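Local coordinates for oxidoreductase (Methanosarcina mazei, PDB 3KA7), which binds flavin-adenine dinucleotide and is probably an oxidoreductase of the flavin-containing amine oxidoreductase family, at residues F270-V273 with G274-P278; E373-V376 with N377-A380. All coordinates share one frame; numbering follows the deposited sequence.

Interaction 1 of 2, residues F270-V273 with G274-P278; sequences FKMV and GTLQP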
ATOM      1  N   PHE A 270      20.309  15.092  -2.697  1.00 19.60           N
ATOM      2  CA  PHE A 270      20.836  14.095  -3.620  1.00 19.46           C
ATOM      3  C   PHE A 270      21.124  12.770  -2.911  1.00 19.35           C
ATOM      4  O   PHE A 270      20.825  11.698  -3.439  1.00 18.76           O
ATOM      5  CB  PHE A 270      22.108  14.595  -4.311  1.00 19.54           C
ATOM      6  CG  PHE A 270      21.852  15.407  -5.552  1.00 20.15           C
ATOM      7  CD1 PHE A 270      21.789  14.799  -6.790  1.00 20.65           C
ATOM      8  CD2 PHE A 270      21.694  16.783  -5.480  1.00 20.05           C
ATOM      9  CE1 PHE A 270      21.560  15.540  -7.936  1.00 20.54           C
ATOM     10  CE2 PHE A 270      21.465  17.532  -6.623  1.00 19.08           C
ATOM     11  CZ  PHE A 270      21.402  16.915  -7.851  1.00 19.93           C
ATOM     12  N   LYS A 271      21.706  12.857  -1.717  1.00 19.77           N
ATOM     13  CA  LYS A 271      22.080  11.666  -0.967  1.00 20.02           C
ATOM     14  C   LYS A 271      20.833  10.897  -0.574  1.00 19.69           C
ATOM     15  O   LYS A 271      20.778   9.672  -0.697  1.00 19.18           O
ATOM     16  CB  LYS A 271      22.866  12.040   0.285  1.00 20.45           C
ATOM     17  CG  LYS A 271      23.412  10.830   1.025  1.00 22.55           C
ATOM     18  CD  LYS A 271      24.272  11.271   2.204  1.00 25.61           C
ATOM     19  CE  LYS A 271      25.295  10.208   2.585  1.00 28.37           C
ATOM     20  NZ  LYS A 271      24.671   8.952   3.064  1.00 29.54           N
HETATM   21  N   MSE A 272      19.832  11.644  -0.120  1.00 19.31           N
HETATM   22  CA  MSE A 272      18.553  11.088   0.293  1.00 19.11           C
HETATM   23  C   MSE A 272      17.893  10.349  -0.876  1.00 18.24           C
HETATM   24  O   MSE A 272      17.473   9.196  -0.739  1.00 17.56           O
HETATM   25  CB  MSE A 272      17.649  12.222   0.788  1.00 19.49           C
HETATM   26  CG  MSE A 272      16.337  11.767   1.392  1.00 22.03           C
HETATM   27 SE   MSE A 272      15.022  11.250   0.057  1.00 24.24          SE
HETATM   28  CE  MSE A 272      14.816   9.471   0.841  1.00 26.72           C
ATOM     29  N   VAL A 273      17.807  11.025  -2.017  1.00 17.17           N
ATOM     30  CA  VAL A 273      17.177  10.455  -3.204  1.00 16.56           C
ATOM     31  C   VAL A 273      17.902   9.186  -3.634  1.00 16.42           C
ATOM     32  O   VAL A 273      17.280   8.207  -4.026  1.00 16.28           O
ATOM     33  CB  VAL A 273      17.141  11.457  -4.368  1.00 16.59           C
ATOM     34  CG1 VAL A 273      16.645  10.783  -5.642  1.00 16.09           C
ATOM     35  CG2 VAL A 273      16.265  12.651  -4.004  1.00 16.50           C
ATOM     36  N   GLY A 274      19.228   9.204  -3.550  1.00 16.24           N
ATOM     37  CA  GLY A 274      20.025   8.021  -3.869  1.00 15.91           C
ATOM     38  C   GLY A 274      19.799   6.825  -2.940  1.00 15.77           C
ATOM     39  O   GLY A 274      20.113   5.691  -3.303  1.00 16.00           O
ATOM     40  N   THR A 275      19.255   7.054  -1.749  1.00 15.41           N
ATOM     41  CA  THR A 275      19.003   5.947  -0.813  1.00 15.53           C
ATOM     42  C   THR A 275      17.616   5.298  -0.950  1.00 14.55           C
ATOM     43  O   THR A 275      17.403   4.181  -0.475  1.00 14.34           O
ATOM     44  CB  THR A 275      19.203   6.360   0.662  1.00 16.36           C
ATOM     45  OG1 THR A 275      18.065   7.104   1.123  1.00 18.54           O
ATOM     46  CG2 THR A 275      20.491   7.186   0.824  1.00 17.50           C
ATOM     47  N   LEU A 276      16.683   5.988  -1.592  1.00 13.74           N
ATOM     48  CA  LEU A 276      15.308   5.481  -1.702  1.00 12.73           C
ATOM     49  C   LEU A 276      15.255   4.121  -2.369  1.00 11.99           C
ATOM     50  O   LEU A 276      15.784   3.935  -3.460  1.00 11.40           O
ATOM     51  CB  LEU A 276      14.440   6.453  -2.503  1.00 13.02           C
ATOM     52  CG  LEU A 276      14.219   7.780  -1.792  1.00 15.16           C
ATOM     53  CD1 LEU A 276      13.765   8.852  -2.783  1.00 16.46           C
ATOM     54  CD2 LEU A 276      13.185   7.586  -0.694  1.00 16.46           C
ATOM     55  N   GLN A 277      14.588   3.178  -1.714  1.00 10.95           N
ATOM     56  CA  GLN A 277      14.490   1.826  -2.208  1.00 10.56           C
ATOM     57  C   GLN A 277      13.024   1.386  -2.306  1.00  9.68           C
ATOM     58  O   GLN A 277      12.354   1.246  -1.284  1.00  9.47           O
ATOM     59  CB  GLN A 277      15.218   0.892  -1.242  1.00 11.20           C
ATOM     60  CG  GLN A 277      15.084  -0.579  -1.600  1.00 12.72           C
ATOM     61  CD  GLN A 277      15.655  -0.905  -2.959  1.00 14.65           C
ATOM     62  OE1 GLN A 277      16.856  -0.725  -3.207  1.00 14.88           O
ATOM     63  NE2 GLN A 277      14.801  -1.398  -3.856  1.00 13.67           N
ATOM     64  N   PRO A 278      12.540   1.141  -3.528  1.00  9.37           N
ATOM     65  CA  PRO A 278      11.157   0.719  -3.668  1.00  9.17           C
ATOM     66  C   PRO A 278      10.989  -0.740  -3.274  1.00  9.22           C
ATOM     67  O   PRO A 278      11.969  -1.514  -3.272  1.00  9.92           O
ATOM     68  CB  PRO A 278      10.873   0.911  -5.166  1.00  9.19           C
ATOM     69  CG  PRO A 278      12.213   0.832  -5.825  1.00 10.52           C
ATOM     70  CD  PRO A 278      13.182   1.413  -4.831  1.00  8.99           C
TER
HETATM   71  O   HOH W   1      16.670   5.876  -5.301  1.00 14.71           O
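The last turn of helix 267-275 brings Met272 and Val273 against Thr275 and Leu276 at the protein surface. The chain then runs on in an extended form toward strand 280-288. Gly274 N still makes a regular helical bond to Phe270 O, at 3.0 Å. After it the pattern tightens, and Thr275 N bonds to Met272 O at 3.0 Å. The hydroxyl of Thr275 donates to the same oxygen. Its chi1 of 78° sets OG1 between the backbone N and the carbonyl carbon, facing back along the helix. OG1 lies 2.9 Å from Met272 O, tilted only 15° from the carbonyl plane. Two donors of one residue thus grip a single carbonyl. Leu276 N adds weak bonds to Met272 O and Val273 O.

Met272 is a selenomethionine here. Its CG is anti to the backbone N (chi1 -174°), and the bend at chi2 brings SE across Leu276, 3.9 Å from Leu276 CD1. The modelled position of its CE is doubtful, being too close to Leu276. An alanine in place of Leu276 would probably take away one apolar neighbour of the Met272 selenium and leave that end freer to turn. A water bridges the helix end, donating to both carbonyls: it sits 2.7 Å from Val273 O and 2.8 Å from Leu276 O.

Interaction 2 of 2, residues E373-V376 with N377-A380; sequences EWPV and NRAA. With FAD (flavin-adenine dinucleotide), chain B.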
ATOM      1  N   GLU A 373      10.071   1.335 -11.103  1.00 10.05           N
ATOM      2  CA  GLU A 373       9.340   2.576 -11.359  1.00 10.65           C
ATOM      3  C   GLU A 373       7.818   2.463 -11.210  1.00 10.35           C
ATOM      4  O   GLU A 373       7.112   3.471 -11.259  1.00 10.59           O
ATOM      5  CB  GLU A 373       9.661   3.154 -12.750  1.00 11.71           C
ATOM      6  CG  GLU A 373      11.119   3.501 -12.962  1.00 13.62           C
ATOM      7  CD  GLU A 373      11.398   4.057 -14.357  1.00 18.97           C
ATOM      8  OE1 GLU A 373      10.694   3.694 -15.323  1.00 22.17           O
ATOM      9  OE2 GLU A 373      12.336   4.857 -14.481  1.00 24.03           O
ATOM     10  N   TRP A 374       7.314   1.245 -11.057  1.00  9.57           N
ATOM     11  CA  TRP A 374       5.886   1.020 -10.830  1.00  9.32           C
ATOM     12  C   TRP A 374       5.810  -0.095  -9.793  1.00  8.78           C
ATOM     13  O   TRP A 374       5.472  -1.242 -10.106  1.00  8.13           O
ATOM     14  CB  TRP A 374       5.205   0.603 -12.143  1.00  9.43           C
ATOM     15  CG  TRP A 374       3.693   0.734 -12.222  1.00  8.87           C
ATOM     16  CD1 TRP A 374       2.796  -0.283 -12.346  1.00 10.78           C
ATOM     17  CD2 TRP A 374       2.920   1.949 -12.249  1.00 11.88           C
ATOM     18  NE1 TRP A 374       1.514   0.213 -12.433  1.00 10.98           N
ATOM     19  CE2 TRP A 374       1.564   1.580 -12.371  1.00 12.14           C
ATOM     20  CE3 TRP A 374       3.243   3.302 -12.163  1.00 11.49           C
ATOM     21  CZ2 TRP A 374       0.529   2.521 -12.422  1.00 12.81           C
ATOM     22  CZ3 TRP A 374       2.210   4.242 -12.211  1.00 12.66           C
ATOM     23  CH2 TRP A 374       0.875   3.842 -12.334  1.00 13.01           C
ATOM     24  N   PRO A 375       6.174   0.236  -8.549  1.00  8.35           N
ATOM     25  CA  PRO A 375       6.437  -0.758  -7.509  1.00  7.82           C
ATOM     26  C   PRO A 375       5.237  -0.989  -6.607  1.00  7.54           C
ATOM     27  O   PRO A 375       4.160  -0.455  -6.851  1.00  8.06           O
ATOM     28  CB  PRO A 375       7.521  -0.076  -6.680  1.00  7.59           C
ATOM     29  CG  PRO A 375       7.100   1.394  -6.729  1.00  8.54           C
ATOM     30  CD  PRO A 375       6.497   1.602  -8.102  1.00  8.24           C
ATOM     31  N   VAL A 376       5.432  -1.791  -5.568  1.00  6.88           N
ATOM     32  CA  VAL A 376       4.450  -1.835  -4.499  1.00  7.12           C
ATOM     33  C   VAL A 376       4.429  -0.504  -3.746  1.00  7.24           C
ATOM     34  O   VAL A 376       3.381   0.122  -3.667  1.00  6.65           O
ATOM     35  CB  VAL A 376       4.662  -3.007  -3.546  1.00  6.71           C
ATOM     36  CG1 VAL A 376       3.686  -2.894  -2.385  1.00  8.47           C
ATOM     37  CG2 VAL A 376       4.461  -4.333  -4.298  1.00  7.38           C
ATOM     38  N   ASN A 377       5.577  -0.078  -3.198  1.00  7.89           N
ATOM     39  CA  ASN A 377       5.747   1.293  -2.660  1.00  7.89           C
ATOM     40  C   ASN A 377       7.018   1.901  -3.230  1.00  7.55           C
ATOM     41  O   ASN A 377       7.990   1.193  -3.403  1.00  7.42           O
ATOM     42  CB  ASN A 377       5.935   1.281  -1.138  1.00  8.91           C
ATOM     43  CG  ASN A 377       4.651   0.993  -0.372  1.00 11.69           C
ATOM     44  OD1 ASN A 377       3.534   1.082  -0.906  1.00 15.10           O
ATOM     45  ND2 ASN A 377       4.809   0.653   0.898  1.00 10.86           N
ATOM     46  N   ARG A 378       7.024   3.203  -3.490  1.00  6.69           N
ATOM     47  CA  ARG A 378       8.237   3.875  -3.990  1.00  7.90           C
ATOM     48  C   ARG A 378       9.343   3.975  -2.941  1.00  8.35           C
ATOM     49  O   ARG A 378      10.533   4.062  -3.281  1.00  9.74           O
ATOM     50  CB  ARG A 378       7.869   5.254  -4.568  1.00  7.81           C
ATOM     51  CG  ARG A 378       6.953   5.130  -5.773  1.00  9.96           C
ATOM     52  CD  ARG A 378       6.977   6.383  -6.655  1.00 15.39           C
ATOM     53  NE  ARG A 378       6.394   6.084  -7.964  1.00 21.12           N
ATOM     54  CZ  ARG A 378       5.103   6.121  -8.172  1.00 19.23           C
ATOM     55  NH1 ARG A 378       4.340   6.445  -7.142  1.00 26.48           N
ATOM     56  NH2 ARG A 378       4.566   5.830  -9.359  1.00 12.74           N
ATOM     57  N   ALA A 379       8.952   3.972  -1.670  1.00  8.21           N
ATOM     58  CA  ALA A 379       9.898   3.916  -0.558  1.00  9.09           C
ATOM     59  C   ALA A 379       9.443   2.803   0.371  1.00  9.96           C
ATOM     60  O   ALA A 379       8.270   2.765   0.773  1.00  9.33           O
ATOM     61  CB  ALA A 379       9.912   5.232   0.188  1.00  8.87           C
ATOM     62  N   ALA A 380      10.360   1.910   0.723  1.00 10.40           N
ATOM     63  CA  ALA A 380      10.017   0.760   1.545  1.00 11.11           C
ATOM     64  C   ALA A 380       9.465   1.225   2.868  1.00 11.68           C
ATOM     65  O   ALA A 380       9.978   2.171   3.466  1.00 11.50           O
ATOM     66  CB  ALA A 380      11.221  -0.107   1.775  1.00 12.30           C
TER
HETATM   67  PA  FAD B 500       0.683   6.523  -7.809  1.00  9.21           P
HETATM   68  O1A FAD B 500       2.153   6.206  -7.879  1.00 10.01           O
HETATM   69  O2A FAD B 500      -0.264   5.346  -7.817  1.00  9.81           O
HETATM   70  O5B FAD B 500       0.298   7.502  -9.021  1.00  7.97           O
HETATM   71  C5B FAD B 500       1.299   8.318  -9.618  1.00  5.76           C
HETATM   72  C4B FAD B 500       0.626   8.886 -10.871  1.00  7.06           C
HETATM   73  O4B FAD B 500       1.468   9.808 -11.534  1.00  8.95           O
HETATM   74  C3B FAD B 500       0.296   7.769 -11.866  1.00  9.09           C
HETATM   75  O3B FAD B 500      -1.083   7.797 -12.199  1.00  9.76           O
HETATM   76  C2B FAD B 500       1.174   8.091 -13.077  1.00  9.94           C
HETATM   77  O2B FAD B 500       0.579   7.727 -14.308  1.00 11.67           O
HETATM   78  C1B FAD B 500       1.379   9.595 -12.941  1.00  8.38           C
HETATM   79  N9A FAD B 500       2.616  10.113 -13.540  1.00 11.42           N
HETATM   80  C8A FAD B 500       3.894   9.592 -13.504  1.00 11.21           C
HETATM   81  N7A FAD B 500       4.723  10.463 -14.148  1.00  9.24           N
HETATM   82  C5A FAD B 500       3.973  11.514 -14.579  1.00 11.05           C
HETATM   83  C6A FAD B 500       4.282  12.659 -15.298  1.00 11.31           C
HETATM   84  N6A FAD B 500       5.547  12.946 -15.589  1.00 10.28           N
HETATM   85  N1A FAD B 500       3.277  13.559 -15.592  1.00 11.04           N
HETATM   86  C2A FAD B 500       1.975  13.331 -15.194  1.00 12.03           C
HETATM   87  N3A FAD B 500       1.668  12.189 -14.484  1.00 11.10           N
HETATM   88  C4A FAD B 500       2.659  11.306 -14.196  1.00 11.07           C
HETATM   89  N1  FAD B 500      -2.318  -0.246  -0.731  1.00 11.04           N
HETATM   90  C2  FAD B 500      -3.341  -0.428   0.184  1.00 13.56           C
HETATM   91  O2  FAD B 500      -3.638   0.487   0.964  1.00 12.33           O
HETATM   92  N3  FAD B 500      -4.000  -1.646   0.231  1.00 13.03           N
HETATM   93  C4  FAD B 500      -3.647  -2.677  -0.622  1.00 14.43           C
HETATM   94  O4  FAD B 500      -4.229  -3.761  -0.585  1.00 16.98           O
HETATM   95  C4X FAD B 500      -2.619  -2.499  -1.535  1.00 12.76           C
HETATM   96  N5  FAD B 500      -2.246  -3.535  -2.380  1.00 13.49           N
HETATM   97  C5X FAD B 500      -1.227  -3.334  -3.296  1.00 12.24           C
HETATM   98  C6  FAD B 500      -0.853  -4.360  -4.163  1.00 14.64           C
HETATM   99  C7  FAD B 500       0.156  -4.155  -5.098  1.00 13.95           C
HETATM  100  C7M FAD B 500       0.542  -5.285  -6.020  1.00 15.35           C
HETATM  101  C8  FAD B 500       0.788  -2.920  -5.152  1.00 12.91           C
HETATM  102  C8M FAD B 500       1.888  -2.662  -6.141  1.00 15.59           C
HETATM  103  C9  FAD B 500       0.425  -1.896  -4.281  1.00 11.82           C
HETATM  104  C9A FAD B 500      -0.592  -2.099  -3.353  1.00 11.14           C
HETATM  105  N10 FAD B 500      -0.956  -1.079  -2.484  1.00 10.60           N
HETATM  106  C10 FAD B 500      -1.967  -1.272  -1.584  1.00 11.21           C
HETATM  107  C1' FAD B 500      -0.225   0.222  -2.460  1.00  7.30           C
HETATM  108  C2' FAD B 500      -1.036   1.259  -3.246  1.00  8.89           C
HETATM  109  O2' FAD B 500      -1.471   0.687  -4.477  1.00  9.31           O
HETATM  110  C3' FAD B 500      -0.162   2.484  -3.501  1.00  9.53           C
HETATM  111  O3' FAD B 500       0.496   2.848  -2.293  1.00  9.56           O
HETATM  112  C4' FAD B 500      -0.896   3.719  -4.016  1.00  8.47           C
HETATM  113  O4' FAD B 500      -1.757   3.417  -5.094  1.00  8.97           O
HETATM  114  C5' FAD B 500       0.173   4.685  -4.517  1.00  8.81           C
HETATM  115  O5' FAD B 500      -0.449   5.932  -4.710  1.00  7.02           O
HETATM  116  P   FAD B 500       0.427   7.227  -4.986  1.00  9.21           P
HETATM  117  O1P FAD B 500      -0.238   8.412  -4.330  1.00  8.46           O
HETATM  118  O2P FAD B 500       1.883   7.024  -4.615  1.00  8.08           O
HETATM  119  O3P FAD B 500       0.350   7.499  -6.570  1.00 10.29           O
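Arg378 holds CG anti to its own carbonyl carbon (chi1 -64°), and from CG to NE its chain is extended. This carries the guanidinium back past Pro375 to the FAD pyrophosphate. Trp374 has CG anti to the backbone N (chi1 -162°), and its ring stands beside the same group. The two planes are 72° apart, with Arg378 NH2 4.0 Å from Trp374 CE3. Pro375 CG packs against Arg378 CG at 3.9 Å. It also lies 3.4 Å from the carbonyl oxygen Asn377 O.

The loop between strands 362-370 and 394-396 is part of the FAD pocket in this Rossmann-type flavoprotein. Here the guanidinium turns an edge to the phosphate, with O1A near its plane. Arg378 NH1 bonds to FAD O1A; the modelled length is very short and doubtful. A weak bond runs from Arg378 NH2 to FAD O1A at 2.9 Å. Arg38 lies close by, and its NH1 bonds to Pro375 O. Asp399 receives the backbone N of Arg378 on OD1, while its OD2 bonds to FAD. Trp374 CH2 meets the ribose at FAD C3B, 4.0 Å away near the ring plane. At the flavin end, Val376 CG2 touches the methyl carbon FAD C8M at 3.6 Å.

Interactions 1 and 2 lie in series along the chain, with centres about 12 Å apart, and they meet directly. The chain leaving the helix end of interaction 1 runs beside the loop of interaction 2. Gln277 O and Ala380 N, 2.9 Å apart, probably share a hydrogen bond. Pro278 CB packs 3.8 Å from Pro375 CB and 3.4 Å from Asn377 O. Ser279 carries the pairing further through backbone bonds to Val376 and Asn377. Interaction 2 touches the cofactor itself. Interaction 1 stands behind it: at the nearest atoms, the Leu276 side chain is about 7 Å from that of Arg378 and about 12 Å from FAD.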